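Local coordinates for acetyltransferase, GNAT family (Bacillus anthracis str. Sterne, PDB 3FBU), which binds coenzyme A and probably transfers an acetyl group from acetyl-coenzyme A to an acceptor that is not established, at residues Glu23-Ser28 and Glu42-Phe47; Ile73-Tyr78 and His118-Thr123; Pro130-Met135 and Asp158-Ala163. All blocks are in the same frame, centred on the assembly; numbering follows the deposited sequence.

Interaction 1 of 3, residues Glu23-Ser28 and Glu42-Phe47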
loop_
_atom_site.group_PDB
_atom_site.type_symbol
_atom_site.label_atom_id
_atom_site.label_comp_id
_atom_site.label_asym_id
_atom_site.label_seq_id
_atom_site.Cartn_x
_atom_site.Cartn_y
_atom_site.Cartn_z
ATOM N N GLU A 23 0.484 0.519 20.991
ATOM C CA GLU A 23 -0.222 1.343 20.025
ATOM C C GLU A 23 -0.368 0.618 18.672
ATOM O O GLU A 23 -1.369 0.780 17.968
ATOM C CB GLU A 23 0.519 2.683 19.879
ATOM C CG GLU A 23 -0.145 3.678 18.951
ATOM C CD GLU A 23 0.622 5.004 18.895
ATOM O OE1 GLU A 23 1.685 5.101 19.558
ATOM O OE2 GLU A 23 0.156 5.933 18.204
ATOM N N TYR A 24 0.631 -0.190 18.304
ATOM C CA TYR A 24 0.569 -0.953 17.048
ATOM C C TYR A 24 0.327 -2.458 17.219
ATOM O O TYR A 24 -0.281 -3.067 16.359
ATOM C CB TYR A 24 1.788 -0.671 16.153
ATOM C CG TYR A 24 3.163 -0.990 16.711
ATOM C CD1 TYR A 24 3.732 -2.257 16.549
ATOM C CD2 TYR A 24 3.941 0.008 17.319
ATOM C CE1 TYR A 24 5.015 -2.556 17.064
ATOM C CE2 TYR A 24 5.227 -0.268 17.810
ATOM C CZ TYR A 24 5.768 -1.538 17.677
ATOM O OH TYR A 24 7.042 -1.787 18.167
ATOM N N THR A 25 0.777 -3.062 18.312
ATOM C CA THR A 25 0.520 -4.484 18.507
ATOM C C THR A 25 -0.960 -4.804 18.815
ATOM O O THR A 25 -1.391 -5.945 18.669
ATOM C CB THR A 25 1.446 -5.129 19.549
ATOM O OG1 THR A 25 1.305 -4.464 20.805
ATOM C CG2 THR A 25 2.902 -5.115 19.068
ATOM N N SER A 26 -1.725 -3.788 19.221
ATOM C CA SER A 26 -3.177 -3.911 19.388
ATOM C C SER A 26 -3.956 -3.649 18.099
ATOM O O SER A 26 -5.199 -3.736 18.076
ATOM C CB SER A 26 -3.632 -2.934 20.482
ATOM O OG SER A 26 -3.402 -1.585 20.117
ATOM N N ASP A 27 -3.256 -3.277 17.035
ATOM C CA ASP A 27 -3.891 -2.845 15.787
ATOM C C ASP A 27 -4.018 -4.057 14.867
ATOM O O ASP A 27 -3.023 -4.721 14.538
ATOM C CB ASP A 27 -3.045 -1.736 15.159
ATOM C CG ASP A 27 -3.666 -1.127 13.897
ATOM O OD1 ASP A 27 -4.326 -1.855 13.112
ATOM O OD2 ASP A 27 -3.445 0.084 13.670
ATOM N N SER A 28 -5.239 -4.363 14.453
ATOM C CA SER A 28 -5.474 -5.635 13.761
ATOM C C SER A 28 -4.993 -5.589 12.321
ATOM O O SER A 28 -4.636 -6.623 11.768
ATOM C CB SER A 28 -6.943 -6.107 13.900
ATOM O OG SER A 28 -7.844 -5.246 13.245
ATOM N N GLU A 42 -1.772 -7.175 28.396
ATOM C CA GLU A 42 -0.913 -8.170 29.052
ATOM C C GLU A 42 0.058 -8.833 28.056
ATOM O O GLU A 42 1.195 -9.106 28.413
ATOM C CB GLU A 42 -1.715 -9.262 29.783
ATOM C CG GLU A 42 -0.797 -10.356 30.398
ATOM C CD GLU A 42 -1.376 -11.082 31.624
ATOM O OE1 GLU A 42 -2.183 -10.472 32.367
ATOM O OE2 GLU A 42 -0.998 -12.263 31.853
ATOM N N ASP A 43 -0.403 -9.095 26.833
ATOM C CA ASP A 43 0.446 -9.693 25.783
ATOM C C ASP A 43 1.612 -8.778 25.475
ATOM O O ASP A 43 2.760 -9.219 25.411
ATOM C CB ASP A 43 -0.334 -9.913 24.486
ATOM C CG ASP A 43 -1.331 -11.066 24.564
ATOM O OD1 ASP A 43 -1.116 -11.985 25.387
ATOM O OD2 ASP A 43 -2.298 -11.062 23.748
ATOM N N THR A 44 1.324 -7.491 25.271
ATOM C CA THR A 44 2.400 -6.537 24.999
ATOM C C THR A 44 3.386 -6.423 26.157
ATOM O O THR A 44 4.595 -6.427 25.933
ATOM C CB THR A 44 1.882 -5.176 24.591
ATOM O OG1 THR A 44 0.965 -5.331 23.486
ATOM C CG2 THR A 44 3.080 -4.244 24.169
ATOM N N ARG A 45 2.903 -6.292 27.389
ATOM C CA ARG A 45 3.797 -6.265 28.557
ATOM C C ARG A 45 4.694 -7.514 28.641
ATOM O O ARG A 45 5.912 -7.432 28.920
ATOM C CB ARG A 45 2.976 -6.075 29.843
ATOM C CG ARG A 45 2.399 -4.652 30.034
ATOM C CD ARG A 45 1.739 -4.497 31.424
ATOM N NE ARG A 45 0.550 -5.337 31.541
ATOM C CZ ARG A 45 -0.725 -4.919 31.492
ATOM N NH1 ARG A 45 -1.054 -3.624 31.348
ATOM N NH2 ARG A 45 -1.703 -5.820 31.619
ATOM N N ASN A 46 4.088 -8.673 28.393
ATOM C CA ASN A 46 4.831 -9.934 28.394
ATOM C C ASN A 46 5.921 -9.923 27.307
ATOM O O ASN A 46 7.056 -10.315 27.544
ATOM C CB ASN A 46 3.880 -11.116 28.129
ATOM C CG ASN A 46 2.968 -11.456 29.314
ATOM O OD1 ASN A 46 3.222 -11.086 30.464
ATOM N ND2 ASN A 46 1.899 -12.208 29.020
ATOM N N PHE A 47 5.549 -9.476 26.122
ATOM C CA PHE A 47 6.472 -9.390 24.978
ATOM C C PHE A 47 7.675 -8.502 25.311
ATOM O O PHE A 47 8.829 -8.903 25.135
ATOM C CB PHE A 47 5.710 -8.869 23.765
ATOM C CG PHE A 47 6.580 -8.517 22.596
ATOM C CD1 PHE A 47 7.180 -9.499 21.838
ATOM C CD2 PHE A 47 6.775 -7.195 22.236
ATOM C CE1 PHE A 47 7.982 -9.153 20.727
ATOM C CE2 PHE A 47 7.570 -6.864 21.161
ATOM C CZ PHE A 47 8.169 -7.853 20.402
#
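Thr25 and Thr44 carry this contact between two helices. The polar part is one hydrogen bond between their hydroxyls, with Thr25 OG1 and Thr44 OG1 2.8 Å apart. Either hydroxyl could be the donor. Each has a further partner. Thr44 OG1 is also bonded to His22 ND1, and Thr25 OG1 makes a weak bond to Val21 O of its own helix. The pair is buried, so these bonds satisfy oxygens shielded from water.

The packing beside the bond is slight: the methyl Thr44 CG2 lies 3.8 Å from the hydroxyl oxygen Thr25 OG1. Thr44 holds OG1 beside its backbone N and anti to its carbonyl carbon (chi1 -53°). This sends the hydroxyl across the gap. Only 91 Å² is buried in all, and the nearest CA atoms, those of Thr25 and Thr44, are 7.1 Å apart.

The contact joins the last turn of helix 18-25 to helix 41-50. Backbone hydrogen bonding between Thr25 and Phe39 ties the first helix to the loop leading into the second. The arrangement belongs to the N-terminal pair of helices that follows the first strands of the GNAT fold.

Interaction 2 of 3, residues Ile73-Tyr78 and His118-Thr123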
loop_
_atom_site.group_PDB
_atom_site.type_symbol
_atom_site.label_atom_id
_atom_site.label_comp_id
_atom_site.label_asym_id
_atom_site.label_seq_id
_atom_site.Cartn_x
_atom_site.Cartn_y
_atom_site.Cartn_z
ATOM N N ILE A 73 12.442 -3.971 15.450
ATOM C CA ILE A 73 13.126 -4.929 14.591
ATOM C C ILE A 73 13.195 -6.277 15.302
ATOM O O ILE A 73 13.556 -6.366 16.500
ATOM C CB ILE A 73 14.565 -4.433 14.252
ATOM C CG1 ILE A 73 14.525 -3.257 13.252
ATOM C CG2 ILE A 73 15.438 -5.596 13.750
ATOM C CD1 ILE A 73 14.091 -3.601 11.818
ATOM N N VAL A 74 12.848 -7.314 14.545
ATOM C CA VAL A 74 13.003 -8.695 14.953
ATOM C C VAL A 74 14.377 -9.150 14.450
ATOM O O VAL A 74 14.680 -9.002 13.274
ATOM C CB VAL A 74 11.888 -9.572 14.368
ATOM C CG1 VAL A 74 11.955 -10.975 14.918
ATOM C CG2 VAL A 74 10.486 -8.968 14.646
ATOM N N PHE A 75 15.213 -9.667 15.349
ATOM C CA PHE A 75 16.557 -10.144 14.943
ATOM C C PHE A 75 17.062 -11.224 15.908
ATOM O O PHE A 75 17.329 -10.941 17.061
ATOM C CB PHE A 75 17.522 -8.968 14.837
ATOM C CG PHE A 75 18.795 -9.275 14.096
ATOM C CD1 PHE A 75 18.771 -9.722 12.787
ATOM C CD2 PHE A 75 20.013 -9.107 14.716
ATOM C CE1 PHE A 75 19.939 -9.969 12.094
ATOM C CE2 PHE A 75 21.195 -9.358 14.014
ATOM C CZ PHE A 75 21.139 -9.803 12.711
ATOM N N HIS A 76 17.169 -12.464 15.424
ATOM C CA HIS A 76 17.529 -13.603 16.269
ATOM C C HIS A 76 18.137 -14.755 15.482
ATOM O O HIS A 76 17.961 -14.867 14.277
ATOM C CB HIS A 76 16.313 -14.123 17.060
ATOM C CG HIS A 76 15.146 -14.544 16.222
ATOM N ND1 HIS A 76 15.070 -15.765 15.586
ATOM C CD2 HIS A 76 13.999 -13.889 15.913
ATOM C CE1 HIS A 76 13.918 -15.855 14.944
ATOM N NE2 HIS A 76 13.257 -14.722 15.113
ATOM N N LYS A 77 18.828 -15.629 16.198
ATOM C CA LYS A 77 19.371 -16.851 15.606
ATOM C C LYS A 77 18.311 -17.675 14.882
ATOM O O LYS A 77 17.181 -17.812 15.354
ATOM C CB LYS A 77 20.053 -17.706 16.693
ATOM C CG LYS A 77 21.208 -16.997 17.352
ATOM C CD LYS A 77 21.915 -17.886 18.398
ATOM C CE LYS A 77 23.041 -17.112 19.084
ATOM N NZ LYS A 77 23.969 -16.357 18.136
ATOM N N TYR A 78 18.700 -18.196 13.714
ATOM C CA TYR A 78 17.843 -18.978 12.840
ATOM C C TYR A 78 18.429 -20.352 12.590
ATOM O O TYR A 78 17.749 -21.327 12.778
ATOM C CB TYR A 78 17.631 -18.243 11.529
ATOM C CG TYR A 78 16.769 -18.974 10.550
ATOM C CD1 TYR A 78 15.396 -19.003 10.712
ATOM C CD2 TYR A 78 17.317 -19.632 9.471
ATOM C CE1 TYR A 78 14.589 -19.658 9.824
ATOM C CE2 TYR A 78 16.516 -20.323 8.579
ATOM C CZ TYR A 78 15.155 -20.312 8.759
ATOM O OH TYR A 78 14.340 -20.974 7.880
ATOM N N HIS A 118 27.195 -15.005 8.809
ATOM C CA HIS A 118 27.337 -15.448 7.429
ATOM C C HIS A 118 26.156 -15.096 6.534
ATOM O O HIS A 118 26.313 -14.786 5.318
ATOM C CB HIS A 118 27.527 -16.963 7.389
ATOM C CG HIS A 118 27.445 -17.529 6.010
ATOM N ND1 HIS A 118 28.334 -17.177 5.008
ATOM C CD2 HIS A 118 26.553 -18.380 5.443
ATOM C CE1 HIS A 118 28.003 -17.811 3.895
ATOM N NE2 HIS A 118 26.929 -18.548 4.130
ATOM N N ARG A 119 24.970 -15.150 7.117
ATOM C CA ARG A 119 23.749 -15.038 6.326
ATOM C C ARG A 119 22.556 -14.551 7.138
ATOM O O ARG A 119 22.475 -14.854 8.243
ATOM C CB ARG A 119 23.418 -16.395 5.707
ATOM C CG ARG A 119 22.245 -16.453 4.690
ATOM C CD ARG A 119 22.251 -17.828 4.007
ATOM N NE ARG A 119 21.108 -18.130 3.175
ATOM C CZ ARG A 119 20.103 -18.924 3.508
ATOM N NH1 ARG A 119 19.132 -19.083 2.684
ATOM N NH2 ARG A 119 20.073 -19.542 4.652
ATOM N N ILE A 120 21.661 -13.777 6.540
ATOM C CA ILE A 120 20.464 -13.299 7.224
ATOM C C ILE A 120 19.271 -13.556 6.280
ATOM O O ILE A 120 19.355 -13.309 5.065
ATOM C CB ILE A 120 20.562 -11.822 7.656
ATOM C CG1 ILE A 120 21.723 -11.610 8.664
ATOM C CG2 ILE A 120 19.242 -11.341 8.256
ATOM C CD1 ILE A 120 22.106 -10.103 8.874
ATOM N N ILE A 121 18.189 -14.094 6.842
ATOM C CA ILE A 121 17.021 -14.456 6.062
ATOM C C ILE A 121 15.804 -13.735 6.617
ATOM O O ILE A 121 15.804 -13.255 7.767
ATOM C CB ILE A 121 16.793 -16.010 6.062
ATOM C CG1 ILE A 121 16.321 -16.543 7.435
ATOM C CG2 ILE A 121 18.085 -16.747 5.554
ATOM C CD1 ILE A 121 14.764 -16.563 7.617
ATOM N N ALA A 122 14.762 -13.709 5.806
ATOM C CA ALA A 122 13.468 -13.155 6.181
ATOM C C ALA A 122 12.377 -13.869 5.373
ATOM O O ALA A 122 12.622 -14.376 4.259
ATOM C CB ALA A 122 13.397 -11.632 5.972
ATOM N N THR A 123 11.171 -13.904 5.931
ATOM C CA THR A 123 10.046 -14.501 5.238
ATOM C C THR A 123 8.843 -13.582 5.313
ATOM O O THR A 123 8.745 -12.735 6.230
ATOM C CB THR A 123 9.614 -15.858 5.840
ATOM O OG1 THR A 123 9.209 -15.680 7.191
ATOM C CG2 THR A 123 10.752 -16.847 5.785
#
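Ile121 and Tyr78 make the closest contact here. From CB, Ile121 divides into two branches. CG1 sits between the backbone N and the carbonyl carbon (chi1 71°), and this carries it under the Tyr78 ring. It lies 3.8 Å from the ring centroid and only 10° off the normal, a CH-pi contact over the face. Its nearest ring atoms are Tyr78 CD2 and CE2. At the tip, Ile121 CD1 continues across the same face, toward the CE1 side of the ring. It lies 3.8 Å from Tyr78 CE1 and close to CZ and CD1 of that ring. The two side chains cross at about a right angle. The other branch, Ile121 CG2, goes to the Arg119 guanidinium and lies over its centre, 3.5 Å above the plane. Arg119 NH1 also forms a salt bridge with Glu143.

The two strands are not neighbours in the central GNAT sheet. Strand 83-90 runs between 68-79 and 119-124, so the contact is made by side chains alone. At Tyr78 the chain turns a corner. Tyr78 CB points toward strand 119-124, and Glu85 of the intervening strand touches both Tyr78 and Ile121.

Phe75 and Ile120 form a second apolar contact, on the side where helix 99-114 packs. Ile120 CD1 approaches the edge of the Phe75 ring, near its plane, 3.9 Å from Phe75 CE1. Ile120 CG2 is slightly farther from the same atom. Thr107 of the helix touches Phe75, and Leu108 touches Ile120. Within the first strand, His76 ND1 donates a nearly straight hydrogen bond to Lys77 O, 2.9 Å long at 171°. The donor stands above the carbonyl plane, while the oxygen lies in the His76 ring plane.

Interaction 3 of 3, residues Pro130-Met135 and Asp158-Ala163. With COA (coenzyme A), chain C.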
loop_
_atom_site.group_PDB
_atom_site.type_symbol
_atom_site.label_atom_id
_atom_site.label_comp_id
_atom_site.label_asym_id
_atom_site.label_seq_id
_atom_site.Cartn_x
_atom_site.Cartn_y
_atom_site.Cartn_z
ATOM N N PRO A 130 4.410 -4.416 1.348
ATOM C CA PRO A 130 5.441 -3.557 1.928
ATOM C C PRO A 130 6.571 -4.323 2.600
ATOM O O PRO A 130 7.700 -3.844 2.623
ATOM C CB PRO A 130 4.696 -2.730 2.976
ATOM C CG PRO A 130 3.363 -3.154 2.978
ATOM C CD PRO A 130 3.107 -4.221 2.004
ATOM N N SER A 131 6.261 -5.511 3.129
ATOM C CA SER A 131 7.285 -6.314 3.799
ATOM C C SER A 131 8.335 -6.800 2.808
ATOM O O SER A 131 9.536 -6.609 3.030
ATOM C CB SER A 131 6.675 -7.491 4.557
ATOM O OG SER A 131 7.653 -8.018 5.453
ATOM N N TYR A 132 7.921 -7.394 1.685
ATOM C CA TYR A 132 8.941 -7.853 0.754
ATOM C C TYR A 132 9.612 -6.702 0.032
ATOM O O TYR A 132 10.765 -6.839 -0.363
ATOM C CB TYR A 132 8.483 -9.002 -0.142
ATOM C CG TYR A 132 7.534 -8.648 -1.243
ATOM C CD1 TYR A 132 7.997 -8.015 -2.389
ATOM C CD2 TYR A 132 6.191 -9.001 -1.177
ATOM C CE1 TYR A 132 7.139 -7.720 -3.432
ATOM C CE2 TYR A 132 5.329 -8.703 -2.215
ATOM C CZ TYR A 132 5.827 -8.069 -3.342
ATOM O OH TYR A 132 4.996 -7.735 -4.396
ATOM N N ARG A 133 8.952 -5.532 -0.040
ATOM C CA ARG A 133 9.643 -4.366 -0.555
ATOM C C ARG A 133 10.775 -3.912 0.350
ATOM O O ARG A 133 11.833 -3.550 -0.139
ATOM C CB ARG A 133 8.673 -3.236 -0.894
ATOM C CG ARG A 133 7.981 -3.449 -2.241
ATOM C CD ARG A 133 8.986 -3.359 -3.409
ATOM N NE ARG A 133 9.703 -2.083 -3.431
ATOM C CZ ARG A 133 10.972 -1.886 -3.800
ATOM N NH1 ARG A 133 11.768 -2.888 -4.129
ATOM N NH2 ARG A 133 11.477 -0.658 -3.789
ATOM N N VAL A 134 10.595 -3.965 1.662
ATOM C CA VAL A 134 11.722 -3.692 2.553
ATOM C C VAL A 134 12.871 -4.674 2.269
ATOM O O VAL A 134 14.039 -4.288 2.159
ATOM C CB VAL A 134 11.314 -3.765 4.004
ATOM C CG1 VAL A 134 12.565 -3.636 4.898
ATOM C CG2 VAL A 134 10.292 -2.694 4.324
ATOM N N MET A 135 12.532 -5.953 2.126
ATOM C CA MET A 135 13.556 -6.976 1.893
ATOM C C MET A 135 14.379 -6.646 0.650
ATOM O O MET A 135 15.617 -6.695 0.675
ATOM C CB MET A 135 12.918 -8.371 1.763
ATOM C CG MET A 135 12.216 -8.860 3.052
ATOM S SD MET A 135 11.254 -10.404 2.868
ATOM C CE MET A 135 10.357 -10.226 4.385
ATOM N N ASP A 158 0.979 -19.055 1.884
ATOM C CA ASP A 158 2.206 -19.137 1.094
ATOM C C ASP A 158 3.275 -18.327 1.831
ATOM O O ASP A 158 2.972 -17.545 2.705
ATOM C CB ASP A 158 2.031 -18.538 -0.323
ATOM C CG ASP A 158 1.070 -19.315 -1.232
ATOM O OD1 ASP A 158 0.643 -20.454 -0.909
ATOM O OD2 ASP A 158 0.735 -18.758 -2.306
ATOM N N GLU A 159 4.541 -18.513 1.468
ATOM C CA GLU A 159 5.607 -17.737 2.063
ATOM C C GLU A 159 6.648 -17.445 1.002
ATOM O O GLU A 159 7.055 -18.361 0.292
ATOM C CB GLU A 159 6.218 -18.556 3.197
ATOM C CG GLU A 159 7.275 -17.939 3.987
ATOM C CD GLU A 159 7.742 -18.871 5.110
ATOM O OE1 GLU A 159 7.226 -20.012 5.199
ATOM O OE2 GLU A 159 8.578 -18.450 5.918
ATOM N N TYR A 160 7.092 -16.192 0.918
ATOM C CA TYR A 160 8.346 -15.869 0.220
ATOM C C TYR A 160 9.486 -15.947 1.199
ATOM O O TYR A 160 9.341 -15.544 2.350
ATOM C CB TYR A 160 8.334 -14.442 -0.303
ATOM C CG TYR A 160 7.508 -14.147 -1.537
ATOM C CD1 TYR A 160 7.304 -15.082 -2.530
ATOM C CD2 TYR A 160 7.001 -12.866 -1.730
ATOM C CE1 TYR A 160 6.566 -14.770 -3.671
ATOM C CE2 TYR A 160 6.301 -12.541 -2.860
ATOM C CZ TYR A 160 6.070 -13.492 -3.820
ATOM O OH TYR A 160 5.359 -13.140 -4.945
ATOM N N TYR A 161 10.635 -16.417 0.724
ATOM C CA TYR A 161 11.831 -16.515 1.516
ATOM C C TYR A 161 12.941 -15.702 0.836
ATOM O O TYR A 161 13.279 -15.943 -0.329
ATOM C CB TYR A 161 12.217 -17.974 1.557
ATOM C CG TYR A 161 13.282 -18.373 2.502
ATOM C CD1 TYR A 161 12.989 -19.108 3.649
ATOM C CD2 TYR A 161 14.635 -18.075 2.228
ATOM C CE1 TYR A 161 14.010 -19.534 4.482
ATOM C CE2 TYR A 161 15.633 -18.485 3.056
ATOM C CZ TYR A 161 15.314 -19.221 4.181
ATOM O OH TYR A 161 16.367 -19.616 4.986
ATOM N N TYR A 162 13.464 -14.751 1.577
ATOM C CA TYR A 162 14.547 -13.879 1.134
ATOM C C TYR A 162 15.805 -14.113 1.942
ATOM O O TYR A 162 15.742 -14.513 3.115
ATOM C CB TYR A 162 14.122 -12.413 1.296
ATOM C CG TYR A 162 13.228 -11.891 0.214
ATOM C CD1 TYR A 162 11.889 -12.246 0.172
ATOM C CD2 TYR A 162 13.721 -11.068 -0.808
ATOM C CE1 TYR A 162 11.073 -11.771 -0.806
ATOM C CE2 TYR A 162 12.887 -10.595 -1.796
ATOM C CZ TYR A 162 11.563 -10.959 -1.789
ATOM O OH TYR A 162 10.672 -10.529 -2.747
ATOM N N ALA A 163 16.971 -13.839 1.336
ATOM C CA ALA A 163 18.234 -14.009 2.021
ATOM C C ALA A 163 19.274 -13.004 1.529
ATOM O O ALA A 163 19.227 -12.540 0.375
ATOM C CB ALA A 163 18.778 -15.431 1.834
HETATM N N1A COA C . 1.748 -1.685 -2.321
HETATM C C2A COA C . 2.989 -1.597 -2.898
HETATM N N3A COA C . 4.028 -1.024 -2.213
HETATM C C4A COA C . 3.810 -0.556 -0.954
HETATM C C5A COA C . 2.566 -0.639 -0.353
HETATM C C6A COA C . 1.514 -1.234 -1.046
HETATM N N6A COA C . 0.306 -1.362 -0.492
HETATM N N7A COA C . 2.665 -0.100 0.870
HETATM C C8A COA C . 3.926 0.335 1.060
HETATM N N9A COA C . 4.647 0.062 -0.074
HETATM C C1B COA C . 6.090 0.205 -0.305
HETATM C C2B COA C . 6.596 1.635 -0.104
HETATM O O2B COA C . 6.391 2.444 -1.255
HETATM C C3B COA C . 8.054 1.348 0.186
HETATM O O3B COA C . 8.774 1.150 -1.020
HETATM P P3B COA C . 9.553 2.333 -1.806
HETATM O O7A COA C . 10.473 1.762 -2.836
HETATM O O8A COA C . 8.508 3.229 -2.416
HETATM O O9A COA C . 10.356 3.078 -0.761
HETATM C C4B COA C . 8.012 0.032 0.978
HETATM O O4B COA C . 6.818 -0.603 0.610
HETATM C C5B COA C . 8.006 0.243 2.487
HETATM O O5B COA C . 9.286 0.728 2.847
HETATM P P1A COA C . 9.507 1.499 4.231
HETATM O O1A COA C . 8.940 2.903 4.114
HETATM O O2A COA C . 10.942 1.468 4.585
HETATM O O3A COA C . 8.676 0.576 5.250
HETATM P P2A COA C . 7.745 1.083 6.466
HETATM O O4A COA C . 8.557 1.988 7.361
HETATM O O5A COA C . 6.463 1.691 5.886
HETATM O O6A COA C . 7.418 -0.328 7.184
HETATM C CBP COA C . 6.500 -2.522 7.392
HETATM C CCP COA C . 7.170 -1.518 6.453
HETATM C CDP COA C . 7.429 -2.626 8.616
HETATM C CEP COA C . 6.414 -3.811 6.572
HETATM C CAP COA C . 5.090 -2.012 7.792
HETATM O OAP COA C . 4.213 -1.983 6.676
HETATM C C9P COA C . 4.425 -2.873 8.823
HETATM O O9P COA C . 4.781 -2.758 10.145
HETATM N N8P COA C . 3.555 -3.815 8.446
HETATM C C7P COA C . 2.760 -4.551 9.428
HETATM C C6P COA C . 3.554 -5.614 10.167
HETATM C C5P COA C . 4.104 -6.672 9.211
HETATM O O5P COA C . 3.381 -7.281 8.389
HETATM N N4P COA C . 5.389 -6.928 9.344
HETATM C C3P COA C . 6.095 -7.821 8.416
HETATM C C2P COA C . 5.936 -9.293 8.723
HETATM S S1P COA C . 7.005 -10.293 7.643
#
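Met135 SD comes unusually close to the Tyr162 ring, 3.3 Å from Tyr162 CD1. The sulfur is 39° off the ring normal, so this Met-aromatic contact is oblique. Met135 CB lies over the face of the same ring, 4.0 Å from its centroid, as a CH-pi contact. CB and SD thus both bear on the Tyr162 ring, and the two side chains cross at about a right angle.

Tyr132 meets two tyrosines of the strand. The edge of Tyr160 points at the face of Tyr132 in a T-shaped stack, with planes at 83° and centroids 5.5 Å apart. Tyr160 CE2 sits above the rim of that face, nearest to Tyr132 CD2. Tyr132 CG lies between its backbone N and carbonyl carbon (chi1 74°), which sets the ring with one face against the Tyr160 edge. Tyr132 CB packs on Tyr162 CE1. Tyr162 OH comes near Tyr132 CD1, but its hydrogen bonds are to Arg142 and Glu136. Arg142 also makes cation-pi contacts with Tyr132 and Tyr160.

The axes of helix segment 130-135 and strand segment 158-163 run nearly parallel, 9.9 Å apart at closest approach. Other side chains of this helix meet coenzyme A. Arg133 NH2 donates a hydrogen bond of 2.8 Å to coenzyme A O7A, an oxygen of the 3'-phosphate. That oxygen lies at the guanidinium edge, in its plane. Ser131 OG lies 3.2 Å from S1P of coenzyme A and is hydrogen-bonded to Trp88 NE1. Pro130 and Val134 also touch coenzyme A.

Aromatic and sulfur contacts pack the helix on the sheet. Arg133 NH1 forms a salt bridge with Glu136, whose OE2 also bonds Tyr162 OH. Arg133 therefore probably divides its charge between the phosphate and Glu136.

How the interactions relate
Interactions 2 and 3 touch, with centres 12 Å apart. Strands 119-124 and 155-165 are neighbours in the sheet, and Ala122 O lies 2.8 Å from Tyr162 N, a probable hydrogen bond. Ile121 CG2 also packs 3.4 Å from Tyr161 OH. Strand 119-124 then leads in the chain to helix 129-137, which binds coenzyme A directly in interaction 3. Interaction 2 reaches the pocket through Thr123. Interaction 1 stands apart. Its centre is 22 Å from that of interaction 2 and 23 Å from that of interaction 3, and it touches neither. The nearest atoms of the Thr25 side chain and coenzyme A are about 9 Å apart.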